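Long-range contacts in CD180 antigen (Mus musculus, PDB 3T6Q), which may cooperate with MD-1 and TLR4 to mediate the innate immune response of B cells to bacterial lipopolysaccharide, leading to NF-kappa-B activation: residues Ser142-Pro147 against Asn163-Leu168; Phe150-Leu155 against Gln177-Leu182; Ile538-Leu543 against Asn565-Glu570; Thr551-Gln556 against Lys578-Glu583. All coordinates share one frame; numbering follows the deposited sequence.

Interaction 1: residues Ser142-Pro147 against Asn163-Leu168; sequences SSIKLP and NAIHYL
Ile144 lays its CG2 methyl between two aliphatic side chains of the next coil, 3.8 Å from Ile165 CD1 and the same distance from Leu168 CD2. Its CG1 lies between the backbone N and the carbonyl carbon (chi1 71°), an unusual rotamer for isoleucine that leaves CG2 anti to the carbonyl carbon. The CD1 methyl of Ile144 meets Leu168 CD2 as well. Ile144 crosses both partners at about a right angle, so contact is made chiefly through the branch ends. Ile165 also packs CG1 against the Ser142 peptide, 3.6 Å from Ser142 C. The branched residues suit these buried positions within LRR 5 and LRR 6, where one turn of the leucine-rich solenoid rests on the next. Serine suits the exposed edge of the contact, where Ser142 CB touches Ala164 O at 3.4 Å. Two waters bridge the main chains. One donates to Ser142 O at 2.6 Å and accepts from His166 N at 2.8 Å; the second accepts from Ile144 N and donates to Tyr167 O at 2.8 Å. Beyond the pair, Ala164 and His166 pack against their counterparts in the second subunit, the two imidazoles nearly parallel. With an apolar core and water relaying the polar main-chain groups, the two segments can stack without pairing as strands with each other.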
loop_
_atom_site.group_PDB
_atom_site.type_symbol
_atom_site.label_atom_id
_atom_site.label_comp_id
_atom_site.label_asym_id
_atom_site.label_seq_id
_atom_site.Cartn_x
_atom_site.Cartn_y
_atom_site.Cartn_z
ATOM N N SER A 142 -9.425 -5.364 -1.996
ATOM C CA SER A 142 -9.996 -5.545 -3.334
ATOM C C SER A 142 -11.400 -6.124 -3.309
ATOM O O SER A 142 -11.949 -6.435 -4.336
ATOM C CB SER A 142 -9.109 -6.422 -4.199
ATOM O OG SER A 142 -8.938 -7.669 -3.543
ATOM N N SER A 143 -11.988 -6.217 -2.137
ATOM C CA SER A 143 -13.370 -6.649 -2.033
ATOM C C SER A 143 -14.047 -5.881 -0.919
ATOM O O SER A 143 -13.428 -5.609 0.102
ATOM C CB SER A 143 -13.412 -8.152 -1.689
ATOM O OG SER A 143 -14.762 -8.559 -1.544
ATOM N N ILE A 144 -15.332 -5.578 -1.088
ATOM C CA ILE A 144 -16.117 -4.948 -0.006
ATOM C C ILE A 144 -16.708 -5.967 1.018
ATOM O O ILE A 144 -17.230 -5.568 2.070
ATOM C CB ILE A 144 -17.230 -4.025 -0.589
ATOM C CG1 ILE A 144 -18.342 -4.828 -1.231
ATOM C CG2 ILE A 144 -16.674 -3.146 -1.718
ATOM C CD1 ILE A 144 -19.606 -4.022 -1.435
ATOM N N LYS A 145 -16.608 -7.259 0.720
ATOM C CA LYS A 145 -17.285 -8.299 1.523
ATOM C C LYS A 145 -16.906 -8.189 2.988
ATOM O O LYS A 145 -15.728 -8.133 3.337
ATOM C CB LYS A 145 -17.008 -9.697 0.978
ATOM C CG LYS A 145 -17.779 -10.778 1.759
ATOM C CD LYS A 145 -18.255 -11.942 0.900
ATOM C CE LYS A 145 -17.180 -12.491 -0.015
ATOM N NZ LYS A 145 -16.245 -13.373 0.729
ATOM N N LEU A 146 -17.907 -8.092 3.845
ATOM C CA LEU A 146 -17.676 -8.037 5.278
ATOM C C LEU A 146 -17.460 -9.474 5.786
ATOM O O LEU A 146 -18.060 -10.412 5.235
ATOM C CB LEU A 146 -18.831 -7.329 5.980
ATOM C CG LEU A 146 -18.964 -5.855 5.558
ATOM C CD1 LEU A 146 -20.197 -5.248 6.193
ATOM C CD2 LEU A 146 -17.729 -5.034 5.953
ATOM N N PRO A 147 -16.569 -9.653 6.791
ATOM C CA PRO A 147 -16.243 -11.000 7.264
ATOM C C PRO A 147 -17.402 -11.632 8.057
ATOM O O PRO A 147 -18.224 -10.912 8.622
ATOM C CB PRO A 147 -15.036 -10.750 8.185
ATOM C CG PRO A 147 -15.322 -9.406 8.781
ATOM C CD PRO A 147 -15.904 -8.621 7.621
ATOM N N ASN A 163 -9.012 2.403 -3.094
ATOM C CA ASN A 163 -8.588 1.015 -2.881
ATOM C C ASN A 163 -8.504 0.330 -4.236
ATOM O O ASN A 163 -8.449 1.000 -5.251
ATOM C CB ASN A 163 -9.525 0.296 -1.879
ATOM C CG ASN A 163 -9.072 0.473 -0.424
ATOM O OD1 ASN A 163 -8.067 -0.089 -0.021
ATOM N ND2 ASN A 163 -9.784 1.274 0.346
ATOM N N ALA A 164 -8.447 -0.991 -4.256
ATOM C CA ALA A 164 -8.228 -1.724 -5.470
ATOM C C ALA A 164 -9.454 -2.564 -5.771
ATOM O O ALA A 164 -9.344 -3.709 -6.216
ATOM C CB ALA A 164 -7.000 -2.620 -5.305
ATOM N N ILE A 165 -10.632 -2.040 -5.481
ATOM C CA ILE A 165 -11.854 -2.845 -5.751
ATOM C C ILE A 165 -12.249 -2.692 -7.224
ATOM O O ILE A 165 -12.442 -1.573 -7.714
ATOM C CB ILE A 165 -13.009 -2.426 -4.816
ATOM C CG1 ILE A 165 -12.616 -2.716 -3.368
ATOM C CG2 ILE A 165 -14.328 -3.172 -5.148
ATOM C CD1 ILE A 165 -13.208 -1.765 -2.382
ATOM N N HIS A 166 -12.408 -3.811 -7.932
ATOM C CA HIS A 166 -12.763 -3.725 -9.327
ATOM C C HIS A 166 -14.052 -4.424 -9.697
ATOM O O HIS A 166 -14.475 -4.358 -10.862
ATOM C CB HIS A 166 -11.603 -4.181 -10.221
ATOM C CG HIS A 166 -11.229 -5.649 -10.082
ATOM N ND1 HIS A 166 -10.407 -6.112 -9.098
ATOM C CD2 HIS A 166 -11.547 -6.768 -10.888
ATOM C CE1 HIS A 166 -10.231 -7.454 -9.250
ATOM N NE2 HIS A 166 -10.930 -7.848 -10.349
ATOM N N TYR A 167 -14.656 -5.094 -8.727
ATOM C CA TYR A 167 -15.824 -5.928 -8.970
ATOM C C TYR A 167 -16.695 -6.019 -7.731
ATOM O O TYR A 167 -16.198 -6.141 -6.619
ATOM C CB TYR A 167 -15.408 -7.355 -9.383
ATOM C CG TYR A 167 -16.543 -8.186 -9.943
ATOM C CD1 TYR A 167 -16.987 -7.997 -11.259
ATOM C CD2 TYR A 167 -17.170 -9.155 -9.162
ATOM C CE1 TYR A 167 -18.028 -8.756 -11.779
ATOM C CE2 TYR A 167 -18.203 -9.925 -9.678
ATOM C CZ TYR A 167 -18.629 -9.715 -10.972
ATOM O OH TYR A 167 -19.644 -10.489 -11.463
ATOM N N LEU A 168 -18.006 -5.973 -7.936
ATOM C CA LEU A 168 -18.950 -6.134 -6.840
ATOM C C LEU A 168 -19.845 -7.340 -7.171
ATOM O O LEU A 168 -20.519 -7.367 -8.218
ATOM C CB LEU A 168 -19.777 -4.862 -6.668
ATOM C CG LEU A 168 -19.075 -3.508 -6.419
ATOM C CD1 LEU A 168 -20.099 -2.367 -6.499
ATOM C CD2 LEU A 168 -18.457 -3.501 -5.047
HETATM O O HOH W 1 -12.184 -6.377 -6.887
HETATM O O HOH W 2 -16.264 -6.221 -3.844
#

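Interaction 2: residues Phe150-Leu155 against Gln177-Leu182; sequences FPTEKL and QQATNL
Successive coils of the leucine-rich repeat solenoid meet here just before their strands, where the type I beta turn from Thr152 to Leu155 rests on Ala179 and its neighbours. Leu155 N closes the turn by bonding to Thr152 O at 3.0 Å, and that same oxygen faces Ala179, taking a CA-H...O contact from Ala179 CA at 3.2 Å. Alanine's small side chain allows the close approach: Ala179 CB lies 3.3 Å from Thr152 O and also borders Leu155. Thr152 OG1 sits between the backbone N and the carbonyl carbon (chi1 61°), which carries it to within 3.0 Å of Gln178 CB, a tight approach. Glutamine suits this exposed place because its polar amide can face away from the contact while CB packs; here the chain bends at chi2 and its end leads away. Leucine suits the buried end, where Leu155 and Leu182 cross obliquely, the CG of the first 4.1 Å from CD1 of the second. Two waters stand between the main chains and both bond Glu153 O. One continues to Gln178 O; the other lies 2.7 Å from Leu155 O and 2.8 Å from Thr180 N.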
loop_
_atom_site.group_PDB
_atom_site.type_symbol
_atom_site.label_atom_id
_atom_site.label_comp_id
_atom_site.label_asym_id
_atom_site.label_seq_id
_atom_site.Cartn_x
_atom_site.Cartn_y
_atom_site.Cartn_z
ATOM N N PHE A 150 -19.418 -10.268 11.603
ATOM C CA PHE A 150 -19.254 -8.864 11.938
ATOM C C PHE A 150 -20.649 -8.228 11.955
ATOM O O PHE A 150 -21.366 -8.312 10.961
ATOM C CB PHE A 150 -18.308 -8.161 10.958
ATOM C CG PHE A 150 -18.368 -6.668 11.050
ATOM C CD1 PHE A 150 -18.445 -6.032 12.309
ATOM C CD2 PHE A 150 -18.369 -5.892 9.893
ATOM C CE1 PHE A 150 -18.536 -4.647 12.404
ATOM C CE2 PHE A 150 -18.438 -4.505 9.980
ATOM C CZ PHE A 150 -18.533 -3.887 11.232
ATOM N N PRO A 151 -21.070 -7.641 13.105
ATOM C CA PRO A 151 -22.440 -7.105 13.086
ATOM C C PRO A 151 -22.531 -5.829 12.248
ATOM O O PRO A 151 -21.664 -4.949 12.306
ATOM C CB PRO A 151 -22.768 -6.854 14.577
ATOM C CG PRO A 151 -21.728 -7.615 15.334
ATOM C CD PRO A 151 -20.497 -7.581 14.463
ATOM N N THR A 152 -23.570 -5.781 11.444
ATOM C CA THR A 152 -23.706 -4.758 10.440
ATOM C C THR A 152 -24.931 -3.933 10.797
ATOM O O THR A 152 -25.223 -2.945 10.149
ATOM C CB THR A 152 -23.833 -5.397 9.039
ATOM O OG1 THR A 152 -25.001 -6.218 9.000
ATOM C CG2 THR A 152 -22.620 -6.278 8.719
ATOM N N GLU A 153 -25.620 -4.311 11.874
ATOM C CA GLU A 153 -26.931 -3.736 12.184
ATOM C C GLU A 153 -26.936 -2.248 12.455
ATOM O O GLU A 153 -27.891 -1.555 12.101
ATOM C CB GLU A 153 -27.574 -4.483 13.367
ATOM C CG GLU A 153 -27.224 -5.970 13.394
ATOM C CD GLU A 153 -27.965 -6.743 14.477
ATOM O OE1 GLU A 153 -28.221 -6.187 15.574
ATOM O OE2 GLU A 153 -28.289 -7.926 14.232
ATOM N N LYS A 154 -25.895 -1.728 13.110
ATOM C CA LYS A 154 -25.815 -0.293 13.372
ATOM C C LYS A 154 -24.867 0.419 12.360
ATOM O O LYS A 154 -24.663 1.615 12.443
ATOM C CB LYS A 154 -25.373 -0.045 14.822
ATOM C CG LYS A 154 -26.327 -0.700 15.853
ATOM C CD LYS A 154 -27.246 0.340 16.450
ATOM C CE LYS A 154 -28.711 0.036 16.183
ATOM N NZ LYS A 154 -29.287 -0.947 17.135
ATOM N N LEU A 155 -24.338 -0.329 11.402
ATOM C CA LEU A 155 -23.385 0.258 10.395
ATOM C C LEU A 155 -24.092 1.269 9.485
ATOM O O LEU A 155 -25.073 0.915 8.821
ATOM C CB LEU A 155 -22.737 -0.866 9.586
ATOM C CG LEU A 155 -21.497 -0.533 8.756
ATOM C CD1 LEU A 155 -20.330 -0.042 9.635
ATOM C CD2 LEU A 155 -21.125 -1.746 7.925
ATOM N N GLN A 177 -26.441 -6.992 3.874
ATOM C CA GLN A 177 -27.933 -6.972 3.957
ATOM C C GLN A 177 -28.524 -6.518 5.320
ATOM O O GLN A 177 -29.557 -5.835 5.358
ATOM C CB GLN A 177 -28.563 -8.297 3.461
ATOM C CG GLN A 177 -28.140 -9.518 4.272
ATOM C CD GLN A 177 -28.612 -10.842 3.696
ATOM O OE1 GLN A 177 -28.163 -11.275 2.626
ATOM N NE2 GLN A 177 -29.501 -11.512 4.423
ATOM N N GLN A 178 -27.873 -6.870 6.428
ATOM C CA GLN A 178 -28.369 -6.460 7.754
ATOM C C GLN A 178 -28.232 -4.970 8.082
ATOM O O GLN A 178 -28.940 -4.440 8.957
ATOM C CB GLN A 178 -27.738 -7.322 8.854
ATOM C CG GLN A 178 -28.624 -8.465 9.343
ATOM C CD GLN A 178 -29.436 -9.106 8.222
ATOM O OE1 GLN A 178 -28.879 -9.665 7.273
ATOM N NE2 GLN A 178 -30.762 -9.020 8.324
ATOM N N ALA A 179 -27.326 -4.274 7.391
ATOM C CA ALA A 179 -27.198 -2.847 7.604
ATOM C C ALA A 179 -28.422 -2.201 6.969
ATOM O O ALA A 179 -28.971 -2.754 6.011
ATOM C CB ALA A 179 -25.892 -2.324 6.963
ATOM N N THR A 180 -28.872 -1.069 7.496
ATOM C CA THR A 180 -29.910 -0.267 6.815
ATOM C C THR A 180 -29.524 1.217 6.668
ATOM O O THR A 180 -28.859 1.797 7.536
ATOM C CB THR A 180 -31.296 -0.313 7.522
ATOM O OG1 THR A 180 -31.244 0.482 8.705
ATOM C CG2 THR A 180 -31.736 -1.745 7.872
ATOM N N ASN A 181 -29.988 1.846 5.586
ATOM C CA ASN A 181 -29.662 3.247 5.309
ATOM C C ASN A 181 -28.138 3.506 5.126
ATOM O O ASN A 181 -27.612 4.488 5.613
ATOM C CB ASN A 181 -30.165 4.124 6.454
ATOM C CG ASN A 181 -30.948 5.311 5.963
ATOM O OD1 ASN A 181 -31.906 5.149 5.198
ATOM N ND2 ASN A 181 -30.579 6.509 6.420
ATOM N N LEU A 182 -27.456 2.593 4.476
ATOM C CA LEU A 182 -26.012 2.598 4.512
ATOM C C LEU A 182 -25.445 3.574 3.448
ATOM O O LEU A 182 -26.025 3.723 2.358
ATOM C CB LEU A 182 -25.511 1.191 4.268
ATOM C CG LEU A 182 -24.009 0.918 4.181
ATOM C CD1 LEU A 182 -23.324 1.176 5.512
ATOM C CD2 LEU A 182 -23.865 -0.544 3.836
HETATM O O HOH W 3 -27.455 -0.050 9.700
HETATM O O HOH W 4 -29.966 -2.272 10.313
#

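Interaction 3: residues Ile538-Leu543 against Asn565-Glu570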
loop_
_atom_site.group_PDB
_atom_site.type_symbol
_atom_site.label_atom_id
_atom_site.label_comp_id
_atom_site.label_asym_id
_atom_site.label_seq_id
_atom_site.Cartn_x
_atom_site.Cartn_y
_atom_site.Cartn_z
ATOM N N ILE A 538 -11.784 55.027 29.101
ATOM C CA ILE A 538 -13.247 54.933 29.137
ATOM C C ILE A 538 -13.713 55.590 30.433
ATOM O O ILE A 538 -13.597 55.015 31.504
ATOM C CB ILE A 538 -13.709 53.450 29.056
ATOM C CG1 ILE A 538 -13.173 52.832 27.758
ATOM C CG2 ILE A 538 -15.246 53.299 29.122
ATOM C CD1 ILE A 538 -13.317 51.316 27.745
ATOM N N LEU A 539 -14.269 56.783 30.314
ATOM C CA LEU A 539 -14.598 57.564 31.511
ATOM C C LEU A 539 -15.785 56.957 32.215
ATOM O O LEU A 539 -16.558 56.209 31.578
ATOM C CB LEU A 539 -14.836 59.028 31.157
ATOM C CG LEU A 539 -13.530 59.765 30.798
ATOM C CD1 LEU A 539 -13.881 61.102 30.194
ATOM C CD2 LEU A 539 -12.594 59.959 32.000
ATOM N N PRO A 540 -15.933 57.261 33.532
ATOM C CA PRO A 540 -16.967 56.637 34.359
ATOM C C PRO A 540 -18.358 56.733 33.778
ATOM O O PRO A 540 -19.103 55.773 33.912
ATOM C CB PRO A 540 -16.907 57.414 35.705
ATOM C CG PRO A 540 -15.679 58.266 35.647
ATOM C CD PRO A 540 -14.969 58.053 34.342
ATOM N N SER A 541 -18.722 57.852 33.141
ATOM C CA SER A 541 -20.114 58.017 32.660
ATOM C C SER A 541 -20.497 57.003 31.541
ATOM O O SER A 541 -21.673 56.846 31.206
ATOM C CB SER A 541 -20.362 59.449 32.179
ATOM O OG SER A 541 -19.497 59.752 31.089
ATOM N N LEU A 542 -19.503 56.350 30.949
ATOM C CA LEU A 542 -19.758 55.291 29.962
ATOM C C LEU A 542 -19.893 53.883 30.582
ATOM O O LEU A 542 -20.372 52.949 29.933
ATOM C CB LEU A 542 -18.646 55.273 28.898
ATOM C CG LEU A 542 -18.401 56.578 28.161
ATOM C CD1 LEU A 542 -17.125 56.423 27.361
ATOM C CD2 LEU A 542 -19.595 56.895 27.276
ATOM N N LEU A 543 -19.468 53.728 31.830
ATOM C CA LEU A 543 -19.439 52.403 32.451
ATOM C C LEU A 543 -20.843 51.816 32.664
ATOM O O LEU A 543 -21.022 50.601 32.515
ATOM C CB LEU A 543 -18.628 52.412 33.756
ATOM C CG LEU A 543 -17.162 52.829 33.547
ATOM C CD1 LEU A 543 -16.482 52.960 34.932
ATOM C CD2 LEU A 543 -16.446 51.797 32.679
ATOM N N ASN A 565 -7.368 56.261 34.053
ATOM C CA ASN A 565 -8.377 55.251 33.695
ATOM C C ASN A 565 -8.887 54.364 34.866
ATOM O O ASN A 565 -9.473 53.295 34.595
ATOM C CB ASN A 565 -7.831 54.385 32.547
ATOM C CG ASN A 565 -8.938 53.857 31.595
ATOM O OD1 ASN A 565 -10.070 54.369 31.569
ATOM N ND2 ASN A 565 -8.589 52.841 30.778
ATOM N N ILE A 566 -8.698 54.780 36.138
ATOM C CA ILE A 566 -8.960 53.833 37.274
ATOM C C ILE A 566 -10.370 53.315 37.330
ATOM O O ILE A 566 -10.534 52.161 37.662
ATOM C CB ILE A 566 -8.770 54.325 38.755
ATOM C CG1 ILE A 566 -8.559 55.802 38.867
ATOM C CG2 ILE A 566 -7.858 53.383 39.553
ATOM C CD1 ILE A 566 -9.848 56.535 38.708
ATOM N N TYR A 567 -11.364 54.159 37.042
ATOM C CA TYR A 567 -12.782 53.745 37.092
ATOM C C TYR A 567 -13.088 52.589 36.135
ATOM O O TYR A 567 -13.751 51.606 36.514
ATOM C CB TYR A 567 -13.728 54.926 36.887
ATOM C CG TYR A 567 -13.663 55.870 38.067
ATOM C CD1 TYR A 567 -14.092 55.452 39.332
ATOM C CD2 TYR A 567 -13.115 57.133 37.942
ATOM C CE1 TYR A 567 -14.005 56.289 40.430
ATOM C CE2 TYR A 567 -13.028 57.985 39.031
ATOM C CZ TYR A 567 -13.470 57.557 40.271
ATOM O OH TYR A 567 -13.385 58.400 41.359
ATOM N N PHE A 568 -12.561 52.671 34.920
ATOM C CA PHE A 568 -12.672 51.541 34.020
ATOM C C PHE A 568 -11.904 50.309 34.519
ATOM O O PHE A 568 -12.419 49.195 34.441
ATOM C CB PHE A 568 -12.246 51.902 32.574
ATOM C CG PHE A 568 -12.224 50.712 31.653
ATOM C CD1 PHE A 568 -11.035 50.194 31.183
ATOM C CD2 PHE A 568 -13.421 50.088 31.296
ATOM C CE1 PHE A 568 -11.022 49.076 30.353
ATOM C CE2 PHE A 568 -13.419 48.972 30.478
ATOM C CZ PHE A 568 -12.224 48.464 30.005
ATOM N N LEU A 569 -10.659 50.497 34.972
ATOM C CA LEU A 569 -9.831 49.397 35.469
ATOM C C LEU A 569 -10.493 48.602 36.612
ATOM O O LEU A 569 -10.470 47.371 36.609
ATOM C CB LEU A 569 -8.437 49.896 35.889
ATOM C CG LEU A 569 -7.588 50.475 34.751
ATOM C CD1 LEU A 569 -6.360 51.216 35.287
ATOM C CD2 LEU A 569 -7.198 49.384 33.758
ATOM N N GLU A 570 -11.082 49.315 37.558
ATOM C CA GLU A 570 -11.856 48.710 38.660
ATOM C C GLU A 570 -13.096 47.941 38.124
ATOM O O GLU A 570 -13.348 46.787 38.505
ATOM C CB GLU A 570 -12.275 49.800 39.653
ATOM C CG GLU A 570 -11.114 50.213 40.580
ATOM C CD GLU A 570 -11.396 51.436 41.464
ATOM O OE1 GLU A 570 -12.563 51.854 41.600
ATOM O OE2 GLU A 570 -10.431 51.995 42.032
HETATM O O HOH W 5 -11.913 55.214 33.582
#
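Ile538 places CD1 over one face of the Phe568 ring, 3.7 Å from the centroid and 15° off the normal, a CH-pi contact. In the phenylalanine, CG anti to the backbone N (chi1 174°) is directed toward residues 538-543, and chi2, at -110°, sets the turn of the ring face. Leu543 approaches the same ring at its edge, in plane, with CD2 3.7 Å from Phe568 CD2; its other branch, CD1, reaches back over the main chain to Tyr567 O at 3.4 Å. A leucine fork thus serves two neighbours on one helix. These residues join LRR 19 to helix 566-574 of the C-terminal cap (LRRCT), which presents Tyr567 and Phe568 to this segment. Pro540, rigid and placed where a 3-10 turn begins, meets the exposed Tyr567 ring obliquely through CG, 3.6 Å from CD2. Asn565 stands at the N-cap position but makes no capping bond there. Instead its OD1 accepts from Ile538 N at 3.1 Å, the donor tilted from the carbonyl plane, while ND2 donates to Asp560 O. A water also donates to this OD1 at 2.9 Å, donates to Ile538 O, and accepts from Phe568 N in the first turn of the helix.

Interaction 4: residues Thr551-Gln556 against Lys578-Glu583; sequences TINLRQ and KLEDTE
Strand Thr551-Asn553 and the weakly bonded strand Leu579-Glu580 run roughly parallel, 33° apart, joined by Ile552 N to Lys578 O at 2.8 Å and Glu580 N to Ile552 O at 2.9 Å, so that Ile552 uses both its main-chain polar groups on either flank of Leu579. This is the last step in the strand succession of the leucine-rich repeat solenoid, where the C-terminal cap adds the outermost strand. Ile552 and Leu579 lie on one face, with Leu579 CD2 also 4.2 Å from Leu554 CD1, as suits apolar residues packed against helix 566-574. The other face carries Asn553 and Glu580; beside them Thr551 CG2 touches Glu580 CB. Asn553 has CG anti to the backbone N (chi1 -166°), directed toward the two acids. Its ND2 donates to Glu580 OE2 at 2.8 Å, on the anti lone pair, and to Asp581 OD2 at 3.0 Å. Asn553 OD1 meanwhile accepts from Arg555 N, an Asx turn that fixes the amide's orientation. Asparagine suits this place because one amide can both donate and accept. Tyr527 also bonds Glu580 OE2. Where the strands part, a water joins Leu554 N to Glu580 O. Arg555 forms salt bridges through NH2 to Asp584 and through NH1 to Asp581 OD2, at 2.8 Å. That OD2, gripped by Asn553 and Arg555 from opposite faces of its carboxylate, lies in the guanidinium plane, which stands 86° to the carboxylate.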
loop_
_atom_site.group_PDB
_atom_site.type_symbol
_atom_site.label_atom_id
_atom_site.label_comp_id
_atom_site.label_asym_id
_atom_site.label_seq_id
_atom_site.Cartn_x
_atom_site.Cartn_y
_atom_site.Cartn_z
ATOM N N THR A 551 -21.979 40.961 26.602
ATOM C CA THR A 551 -20.620 40.583 26.242
ATOM C C THR A 551 -20.007 41.740 25.451
ATOM O O THR A 551 -20.637 42.246 24.504
ATOM C CB THR A 551 -20.624 39.305 25.360
ATOM O OG1 THR A 551 -21.141 38.225 26.121
ATOM C CG2 THR A 551 -19.210 38.902 24.929
ATOM N N ILE A 552 -18.791 42.147 25.843
ATOM C CA ILE A 552 -18.054 43.204 25.166
ATOM C C ILE A 552 -16.665 42.659 24.855
ATOM O O ILE A 552 -16.037 42.017 25.725
ATOM C CB ILE A 552 -17.915 44.425 26.092
ATOM C CG1 ILE A 552 -19.285 44.931 26.511
ATOM C CG2 ILE A 552 -17.134 45.561 25.432
ATOM C CD1 ILE A 552 -19.352 45.098 27.994
ATOM N N ASN A 553 -16.199 42.912 23.636
ATOM C CA ASN A 553 -14.843 42.553 23.209
ATOM C C ASN A 553 -14.031 43.831 22.973
ATOM O O ASN A 553 -14.325 44.603 22.057
ATOM C CB ASN A 553 -14.866 41.684 21.936
ATOM C CG ASN A 553 -13.526 41.000 21.652
ATOM O OD1 ASN A 553 -12.458 41.559 21.922
ATOM N ND2 ASN A 553 -13.577 39.801 21.054
ATOM N N LEU A 554 -13.022 44.041 23.824
ATOM C CA LEU A 554 -12.130 45.188 23.742
ATOM C C LEU A 554 -10.695 44.783 23.421
ATOM O O LEU A 554 -9.760 45.570 23.618
ATOM C CB LEU A 554 -12.177 45.937 25.084
ATOM C CG LEU A 554 -13.415 46.789 25.296
ATOM C CD1 LEU A 554 -13.605 47.048 26.802
ATOM C CD2 LEU A 554 -13.274 48.082 24.471
ATOM N N ARG A 555 -10.495 43.559 22.926
ATOM C CA ARG A 555 -9.144 43.139 22.551
ATOM C C ARG A 555 -8.509 44.092 21.493
ATOM O O ARG A 555 -9.225 44.765 20.718
ATOM C CB ARG A 555 -9.187 41.681 22.040
ATOM C CG ARG A 555 -9.642 41.560 20.601
ATOM C CD ARG A 555 -9.705 40.088 20.217
ATOM N NE ARG A 555 -8.369 39.590 19.969
ATOM C CZ ARG A 555 -8.051 38.300 19.886
ATOM N NH1 ARG A 555 -8.983 37.374 20.005
ATOM N NH2 ARG A 555 -6.799 37.942 19.657
ATOM N N GLN A 556 -7.167 44.178 21.511
ATOM C CA GLN A 556 -6.410 44.931 20.521
ATOM C C GLN A 556 -6.838 46.406 20.473
ATOM O O GLN A 556 -6.963 47.001 19.403
ATOM C CB GLN A 556 -6.491 44.237 19.154
ATOM C CG GLN A 556 -5.641 42.958 19.116
ATOM C CD GLN A 556 -5.777 42.168 17.825
ATOM O OE1 GLN A 556 -6.583 41.243 17.734
ATOM N NE2 GLN A 556 -4.985 42.523 16.827
ATOM N N LYS A 578 -18.593 39.731 31.685
ATOM C CA LYS A 578 -19.107 40.475 30.518
ATOM C C LYS A 578 -18.032 40.657 29.429
ATOM O O LYS A 578 -18.280 41.302 28.425
ATOM C CB LYS A 578 -19.681 41.839 30.922
ATOM C CG LYS A 578 -20.826 41.789 31.913
ATOM C CD LYS A 578 -21.382 43.183 32.180
ATOM C CE LYS A 578 -22.458 43.079 33.231
ATOM N NZ LYS A 578 -23.716 42.600 32.575
ATOM N N LEU A 579 -16.850 40.082 29.603
ATOM C CA LEU A 579 -15.748 40.392 28.690
ATOM C C LEU A 579 -15.287 39.192 27.907
ATOM O O LEU A 579 -15.094 38.126 28.477
ATOM C CB LEU A 579 -14.563 41.074 29.429
ATOM C CG LEU A 579 -14.875 42.490 29.985
ATOM C CD1 LEU A 579 -13.988 42.832 31.167
ATOM C CD2 LEU A 579 -14.749 43.562 28.913
ATOM N N GLU A 580 -15.088 39.387 26.605
ATOM C CA GLU A 580 -14.634 38.351 25.685
ATOM C C GLU A 580 -13.177 38.611 25.248
ATOM O O GLU A 580 -12.802 39.761 25.029
ATOM C CB GLU A 580 -15.549 38.386 24.450
ATOM C CG GLU A 580 -15.223 37.349 23.393
ATOM C CD GLU A 580 -16.156 37.428 22.192
ATOM O OE1 GLU A 580 -17.091 36.616 22.128
ATOM O OE2 GLU A 580 -15.983 38.318 21.335
ATOM N N ASP A 581 -12.377 37.550 25.088
ATOM C CA ASP A 581 -10.963 37.680 24.694
ATOM C C ASP A 581 -10.158 38.580 25.683
ATOM O O ASP A 581 -9.319 39.390 25.241
ATOM C CB ASP A 581 -10.852 38.220 23.249
ATOM C CG ASP A 581 -11.359 37.209 22.208
ATOM O OD1 ASP A 581 -11.549 36.051 22.594
ATOM O OD2 ASP A 581 -11.582 37.552 21.025
ATOM N N THR A 582 -10.422 38.445 26.989
ATOM C CA THR A 582 -9.606 39.135 28.016
ATOM C C THR A 582 -8.097 38.837 27.953
ATOM O O THR A 582 -7.313 39.697 28.300
ATOM C CB THR A 582 -10.089 38.893 29.451
ATOM O OG1 THR A 582 -9.994 37.500 29.756
ATOM C CG2 THR A 582 -11.509 39.372 29.603
ATOM N N GLU A 583 -7.687 37.640 27.505
ATOM C CA GLU A 583 -6.258 37.341 27.313
ATOM C C GLU A 583 -5.544 38.148 26.192
ATOM O O GLU A 583 -4.303 38.188 26.152
ATOM C CB GLU A 583 -6.030 35.841 27.078
ATOM C CG GLU A 583 -6.510 34.930 28.199
ATOM C CD GLU A 583 -6.246 33.467 27.882
ATOM O OE1 GLU A 583 -6.156 33.127 26.682
ATOM O OE2 GLU A 583 -6.116 32.656 28.827
HETATM O O HOH W 6 -12.144 42.309 25.961
#

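In the fold
The four contacts form two touching pairs. Interactions 1 and 2, with centres about 17 Å apart, join consecutive coils of one solenoid stretch and meet where Leu146 packs on Thr152 and Leu155. Interactions 3 and 4, about 15 Å between centres, bind the C-terminal cap to the last coils of the solenoid and meet where Phe568 touches Leu554. Interactions 1 and 3 lie on opposite sides of the chain's centre, with centres about 70 Å apart. All four are partly buried, interactions 3 and 4 burying asparagines that make hydrogen bonds. Between the segments of interactions 1 and 2 the polar links run through water; interaction 3 adds an aromatic ring and one direct asparagine bond, and only interaction 4 combines strand bonds with a salt bridge.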